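Local coordinates for Lactamase_B domain-containing protein (PDB 7EV5) that probably acts as a dinuclear zinc hydrolase of the metallo-beta-lactamase fold, combining features of B3 beta-lactamases and glyoxalase II, at residues L36-K41 and A65-F70; W83-P87 and I100-A106. All blocks are in the same frame, centred on the assembly; numbering follows the deposited sequence.

In the fold
Both contacts belong to the N-terminal half of the chain, around the mixed sheet that starts with strand 2-7 and ends with strand 108-110. Contact 1 comes first: helix 33-42 leads into strand 46-51, the chain passes zinc ligands His-54, His-56, Asp-58 and His-59, and helix 63-70 closes the loop by packing beside helix 33-42. Strand 74-77 follows. Contact 2 then closes a shorter loop, in which 83-87 and 100-106 meet directly, with helix 92-96 in the loop they close, before the chain enters strand 108-110. The loops run in series, neither nested nor crossed. Helix 63-70 joins them, since Arg-67 touches Lys-104 and Thr-102 of contact 2.

Contact 1: residues L36-K41 and A65-F70; sequences LITWLK and AVRDTF
Two helical segments, 36-41 and 65-70, run side by side in the same general direction, with a crossing angle of -37° and axes 10.8 Å apart at closest approach. Register is set by Ile-37 and Val-66, whose CA atoms lie 6.5 Å apart.

Apolar packing does most of the work. Ile-37 (m, t) is a knob in the hole formed by Ala-65, Val-66, Thr-69 and Phe-70: its CD1 lies 3.8 Å from Ala-65 CB and its CG1 3.9 Å from Val-66 CG2. Leu-36 (t, p) brings CD2 to 4.0 Å from Val-66 CG2. Phe-70, chi1 m, swings its ring back toward the first helix, so that CE2 sits 3.7 Å from Leu-40 CD1. At the margin, Lys-41 adds an aliphatic contact, CE to Thr-69 CG2 at 3.9 Å.

Thr-69 OG1, also chi1 m, is satisfied within its own helix by Ala-65 O, 2.7 Å away, and Ile-37 CD1 packs 3.6 Å from that OG1.

Such helix pairing on one face of a parallel run of strands, here 23-27, 46-51 and 74-77, belongs to the alpha-beta/beta-alpha fold. Since the helices meet through packing contacts and the Thr-69 bond stays within one of them, their cohesion rests on shape and hydrophobic burial.

Contact 2: residues W83-P87 and I100-A106; sequences WLEDP and ITTAKPA
Segments 83-87 and 100-106 are both irregular. Leu-84 is near-helical (phi/psi -61/-41), whereas Thr-101 is extended (-152/161). Glu-85 and Thr-101 are level, CA atoms 4.8 Å apart, and Pro-87 lies level with Ile-100, CA atoms 5.7 Å apart, with Pro-87 CB 4.0 Å from Ile-100 N. One backbone hydrogen bond spans the gap, Thr-102 N to Leu-84 O, 2.9 Å and 162° at the hydrogen; Thr-101 CA adds a CH...O contact to the same oxygen at 3.2 Å.

Side chains fill in around this bond. Leu-84, in the m, t rotamer, extends CD1 along the other segment to 4.0 Å from Ala-106 CB and 3.5 Å from Ala-106 N. Thr-102 (chi1 p) donates OG1 to Lys-104 O at 2.8 Å, pinning the bend after it, while OG1 also lies 3.3 Å from Leu-84 CB. Glu-85 (m, t) lies over this bend, its CG 3.6 Å from Thr-102 O and its OE1 3.5 Å from Pro-105 CB. Thr-101, again p, presents CG2 to Pro-87 CD at 3.6 Å.

This is loop-to-loop packing near the zinc site: the Ile-100 side chain is about 7 Å from that of zinc ligand Asp-58. Leu-84 and Ala-106 touch Leu-76 of strand 74-77, Thr-102 rests on Val-63 and Asp-64 of helix 63-70, and helix 92-96 occupies the intervening loop.

Contact 1: residues L36-K41 and A65-F70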
loop_
_atom_site.group_PDB
_atom_site.type_symbol
_atom_site.label_atom_id
_atom_site.label_comp_id
_atom_site.label_asym_id
_atom_site.label_seq_id
_atom_site.Cartn_x
_atom_site.Cartn_y
_atom_site.Cartn_z
ATOM N N LEU A 36 11.798 -1.323 -10.737
ATOM C CA LEU A 36 11.880 -0.704 -9.420
ATOM C C LEU A 36 13.273 -0.855 -8.822
ATOM O O LEU A 36 13.827 0.115 -8.291
ATOM C CB LEU A 36 10.821 -1.301 -8.494
ATOM C CG LEU A 36 10.865 -0.799 -7.043
ATOM C CD1 LEU A 36 10.621 0.693 -6.958
ATOM C CD2 LEU A 36 9.839 -1.564 -6.208
ATOM N N ILE A 37 13.852 -2.061 -8.901
ATOM C CA ILE A 37 15.168 -2.314 -8.308
ATOM C C ILE A 37 16.238 -1.466 -8.984
ATOM O O ILE A 37 17.059 -0.828 -8.313
ATOM C CB ILE A 37 15.513 -3.815 -8.361
ATOM C CG1 ILE A 37 14.656 -4.595 -7.362
ATOM C CG2 ILE A 37 17.000 -4.042 -8.061
ATOM C CD1 ILE A 37 14.598 -6.082 -7.654
ATOM N N THR A 38 16.241 -1.442 -10.323
ATOM C CA THR A 38 17.264 -0.668 -11.025
ATOM C C THR A 38 17.100 0.828 -10.790
ATOM O O THR A 38 18.103 1.544 -10.714
ATOM C CB THR A 38 17.325 -1.010 -12.520
ATOM O OG1 THR A 38 16.071 -0.722 -13.145
ATOM C CG2 THR A 38 17.687 -2.482 -12.734
ATOM N N TRP A 39 15.860 1.325 -10.655
ATOM C CA TRP A 39 15.679 2.736 -10.319
ATOM C C TRP A 39 16.283 3.057 -8.959
ATOM O O TRP A 39 17.009 4.048 -8.807
ATOM C CB TRP A 39 14.203 3.135 -10.352
ATOM C CG TRP A 39 13.979 4.584 -9.987
ATOM C CD1 TRP A 39 14.118 5.652 -10.810
ATOM C CD2 TRP A 39 13.605 5.111 -8.706
ATOM N NE1 TRP A 39 13.839 6.815 -10.134
ATOM C CE2 TRP A 39 13.526 6.509 -8.836
ATOM C CE3 TRP A 39 13.327 4.538 -7.462
ATOM C CZ2 TRP A 39 13.176 7.343 -7.774
ATOM C CZ3 TRP A 39 12.978 5.369 -6.407
ATOM C CH2 TRP A 39 12.905 6.755 -6.572
ATOM N N LEU A 40 15.989 2.227 -7.954
ATOM C CA LEU A 40 16.559 2.443 -6.629
ATOM C C LEU A 40 18.081 2.482 -6.687
ATOM O O LEU A 40 18.716 3.319 -6.033
ATOM C CB LEU A 40 16.099 1.336 -5.677
ATOM C CG LEU A 40 14.624 1.371 -5.272
ATOM C CD1 LEU A 40 14.197 0.006 -4.784
ATOM C CD2 LEU A 40 14.384 2.439 -4.211
ATOM N N LYS A 41 18.676 1.587 -7.468
ATOM C CA LYS A 41 20.134 1.532 -7.563
ATOM C C LYS A 41 20.695 2.721 -8.334
ATOM O O LYS A 41 21.732 3.276 -7.951
ATOM C CB LYS A 41 20.568 0.207 -8.181
ATOM C CG LYS A 41 20.246 -0.974 -7.288
ATOM C CD LYS A 41 20.959 -2.235 -7.717
ATOM C CE LYS A 41 20.912 -3.280 -6.613
ATOM N NZ LYS A 41 21.811 -2.948 -5.473
ATOM N N ALA A 65 11.725 -10.321 -5.221
ATOM C CA ALA A 65 12.948 -9.791 -5.812
ATOM C C ALA A 65 13.477 -8.609 -5.016
ATOM O O ALA A 65 14.682 -8.504 -4.774
ATOM C CB ALA A 65 12.700 -9.402 -7.267
ATOM N N VAL A 66 12.595 -7.711 -4.587
ATOM C CA VAL A 66 13.038 -6.557 -3.814
ATOM C C VAL A 66 13.574 -7.001 -2.453
ATOM O O VAL A 66 14.648 -6.567 -2.016
ATOM C CB VAL A 66 11.899 -5.526 -3.694
ATOM C CG1 VAL A 66 12.301 -4.410 -2.774
ATOM C CG2 VAL A 66 11.552 -4.961 -5.067
ATOM N N ARG A 67 12.836 -7.881 -1.769
ATOM C CA ARG A 67 13.279 -8.388 -0.473
ATOM C C ARG A 67 14.629 -9.093 -0.587
ATOM O O ARG A 67 15.528 -8.876 0.234
ATOM C CB ARG A 67 12.209 -9.333 0.081
ATOM C CG ARG A 67 12.494 -9.947 1.430
ATOM C CD ARG A 67 11.638 -11.203 1.608
ATOM N NE ARG A 67 12.055 -12.261 0.690
ATOM C CZ ARG A 67 11.248 -12.895 -0.156
ATOM N NH1 ARG A 67 9.957 -12.598 -0.212
ATOM N NH2 ARG A 67 11.736 -13.837 -0.952
ATOM N N ASP A 68 14.788 -9.940 -1.609
ATOM C CA ASP A 68 16.031 -10.694 -1.771
ATOM C C ASP A 68 17.193 -9.779 -2.137
ATOM O O ASP A 68 18.305 -9.940 -1.617
ATOM C CB ASP A 68 15.856 -11.773 -2.844
ATOM C CG ASP A 68 14.954 -12.922 -2.399
ATOM O OD1 ASP A 68 14.646 -13.033 -1.194
ATOM O OD2 ASP A 68 14.564 -13.729 -3.274
ATOM N N THR A 69 16.959 -8.822 -3.039
ATOM C CA THR A 69 18.031 -7.945 -3.504
ATOM C C THR A 69 18.587 -7.086 -2.378
ATOM O O THR A 69 19.805 -6.906 -2.270
ATOM C CB THR A 69 17.517 -7.050 -4.632
ATOM O OG1 THR A 69 17.163 -7.856 -5.758
ATOM C CG2 THR A 69 18.572 -6.031 -5.047
ATOM N N PHE A 70 17.712 -6.536 -1.532
ATOM C CA PHE A 70 18.119 -5.547 -0.548
ATOM C C PHE A 70 18.183 -6.072 0.879
ATOM O O PHE A 70 18.618 -5.330 1.770
ATOM C CB PHE A 70 17.200 -4.316 -0.606
ATOM C CG PHE A 70 17.277 -3.563 -1.903
ATOM C CD1 PHE A 70 18.383 -2.777 -2.200
ATOM C CD2 PHE A 70 16.241 -3.634 -2.823
ATOM C CE1 PHE A 70 18.448 -2.085 -3.394
ATOM C CE2 PHE A 70 16.302 -2.947 -4.015
ATOM C CZ PHE A 70 17.409 -2.174 -4.306
#

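Contact 2: residues W83-P87 and I100-A106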
loop_
_atom_site.group_PDB
_atom_site.type_symbol
_atom_site.label_atom_id
_atom_site.label_comp_id
_atom_site.label_asym_id
_atom_site.label_seq_id
_atom_site.Cartn_x
_atom_site.Cartn_y
_atom_site.Cartn_z
ATOM N N TRP A 83 -1.990 -14.693 2.692
ATOM C CA TRP A 83 -2.277 -14.322 1.312
ATOM C C TRP A 83 -1.029 -14.243 0.445
ATOM O O TRP A 83 -1.122 -14.423 -0.773
ATOM C CB TRP A 83 -2.976 -12.964 1.268
ATOM C CG TRP A 83 -4.397 -12.994 1.729
ATOM C CD1 TRP A 83 -4.976 -13.892 2.579
ATOM C CD2 TRP A 83 -5.413 -12.065 1.371
ATOM N NE1 TRP A 83 -6.304 -13.578 2.770
ATOM C CE2 TRP A 83 -6.601 -12.463 2.028
ATOM C CE3 TRP A 83 -5.439 -10.944 0.547
ATOM C CZ2 TRP A 83 -7.806 -11.761 1.888
ATOM C CZ3 TRP A 83 -6.637 -10.250 0.408
ATOM C CH2 TRP A 83 -7.802 -10.667 1.080
ATOM N N LEU A 84 0.138 -13.957 1.028
ATOM C CA LEU A 84 1.337 -13.767 0.219
ATOM C C LEU A 84 1.674 -15.026 -0.568
ATOM O O LEU A 84 2.054 -14.955 -1.742
ATOM C CB LEU A 84 2.516 -13.396 1.119
ATOM C CG LEU A 84 2.454 -12.010 1.759
ATOM C CD1 LEU A 84 3.692 -11.829 2.630
ATOM C CD2 LEU A 84 2.339 -10.888 0.729
ATOM N N GLU A 85 1.535 -16.183 0.064
ATOM C CA GLU A 85 2.010 -17.432 -0.503
ATOM C C GLU A 85 0.900 -18.277 -1.094
ATOM O O GLU A 85 1.176 -19.372 -1.592
ATOM C CB GLU A 85 2.731 -18.236 0.582
ATOM C CG GLU A 85 4.018 -17.597 1.060
ATOM C CD GLU A 85 4.497 -18.185 2.362
ATOM O OE1 GLU A 85 3.923 -17.839 3.409
ATOM O OE2 GLU A 85 5.438 -19.006 2.334
ATOM N N ASP A 86 -0.343 -17.811 -1.037
ATOM C CA ASP A 86 -1.494 -18.589 -1.495
ATOM C C ASP A 86 -2.200 -17.840 -2.617
ATOM O O ASP A 86 -2.935 -16.864 -2.361
ATOM C CB ASP A 86 -2.440 -18.869 -0.331
ATOM C CG ASP A 86 -3.479 -19.918 -0.657
ATOM O OD1 ASP A 86 -3.769 -20.107 -1.854
ATOM O OD2 ASP A 86 -4.005 -20.546 0.292
ATOM N N PRO A 87 -2.029 -18.277 -3.871
ATOM C CA PRO A 87 -2.647 -17.567 -5.000
ATOM C C PRO A 87 -4.151 -17.712 -5.051
ATOM O O PRO A 87 -4.800 -16.942 -5.766
ATOM C CB PRO A 87 -1.988 -18.218 -6.220
ATOM C CG PRO A 87 -1.731 -19.635 -5.771
ATOM C CD PRO A 87 -1.426 -19.563 -4.280
ATOM N N ILE A 100 0.290 -15.831 -8.542
ATOM C CA ILE A 100 1.326 -14.890 -8.137
ATOM C C ILE A 100 1.488 -15.042 -6.636
ATOM O O ILE A 100 0.492 -15.048 -5.904
ATOM C CB ILE A 100 0.943 -13.447 -8.509
ATOM C CG1 ILE A 100 0.907 -13.313 -10.035
ATOM C CG2 ILE A 100 1.932 -12.457 -7.904
ATOM C CD1 ILE A 100 0.315 -12.035 -10.539
ATOM N N THR A 101 2.728 -15.215 -6.181
ATOM C CA THR A 101 2.995 -15.514 -4.782
ATOM C C THR A 101 4.375 -15.001 -4.402
ATOM O O THR A 101 5.233 -14.759 -5.260
ATOM C CB THR A 101 3.033 -17.024 -4.529
ATOM O OG1 THR A 101 3.997 -17.615 -5.406
ATOM C CG2 THR A 101 1.668 -17.682 -4.735
ATOM N N THR A 102 4.586 -14.856 -3.098
ATOM C CA THR A 102 5.934 -14.806 -2.554
ATOM C C THR A 102 6.370 -16.214 -2.172
ATOM O O THR A 102 5.569 -17.153 -2.125
ATOM C CB THR A 102 6.013 -13.891 -1.326
ATOM O OG1 THR A 102 5.268 -14.480 -0.254
ATOM C CG2 THR A 102 5.474 -12.501 -1.639
ATOM N N ALA A 103 7.667 -16.356 -1.904
ATOM C CA ALA A 103 8.232 -17.632 -1.492
ATOM C C ALA A 103 8.417 -17.734 0.017
ATOM O O ALA A 103 8.750 -18.814 0.520
ATOM C CB ALA A 103 9.572 -17.873 -2.194
ATOM N N LYS A 104 8.194 -16.644 0.745
ATOM C CA LYS A 104 8.387 -16.554 2.181
ATOM C C LYS A 104 7.274 -15.689 2.750
ATOM O O LYS A 104 6.816 -14.756 2.080
ATOM C CB LYS A 104 9.725 -15.867 2.502
ATOM C CG LYS A 104 10.968 -16.653 2.103
ATOM C CD LYS A 104 12.227 -15.854 2.410
ATOM C CE LYS A 104 13.486 -16.619 2.031
ATOM N NZ LYS A 104 14.729 -15.877 2.391
ATOM N N PRO A 105 6.821 -15.975 3.970
ATOM C CA PRO A 105 5.836 -15.101 4.623
ATOM C C PRO A 105 6.459 -13.766 5.006
ATOM O O PRO A 105 7.678 -13.569 4.958
ATOM C CB PRO A 105 5.416 -15.888 5.868
ATOM C CG PRO A 105 6.579 -16.799 6.163
ATOM C CD PRO A 105 7.193 -17.129 4.815
ATOM N N ALA A 106 5.593 -12.834 5.400
ATOM C CA ALA A 106 6.069 -11.554 5.907
ATOM C C ALA A 106 6.878 -11.786 7.175
ATOM O O ALA A 106 6.605 -12.713 7.945
ATOM C CB ALA A 106 4.882 -10.636 6.224
#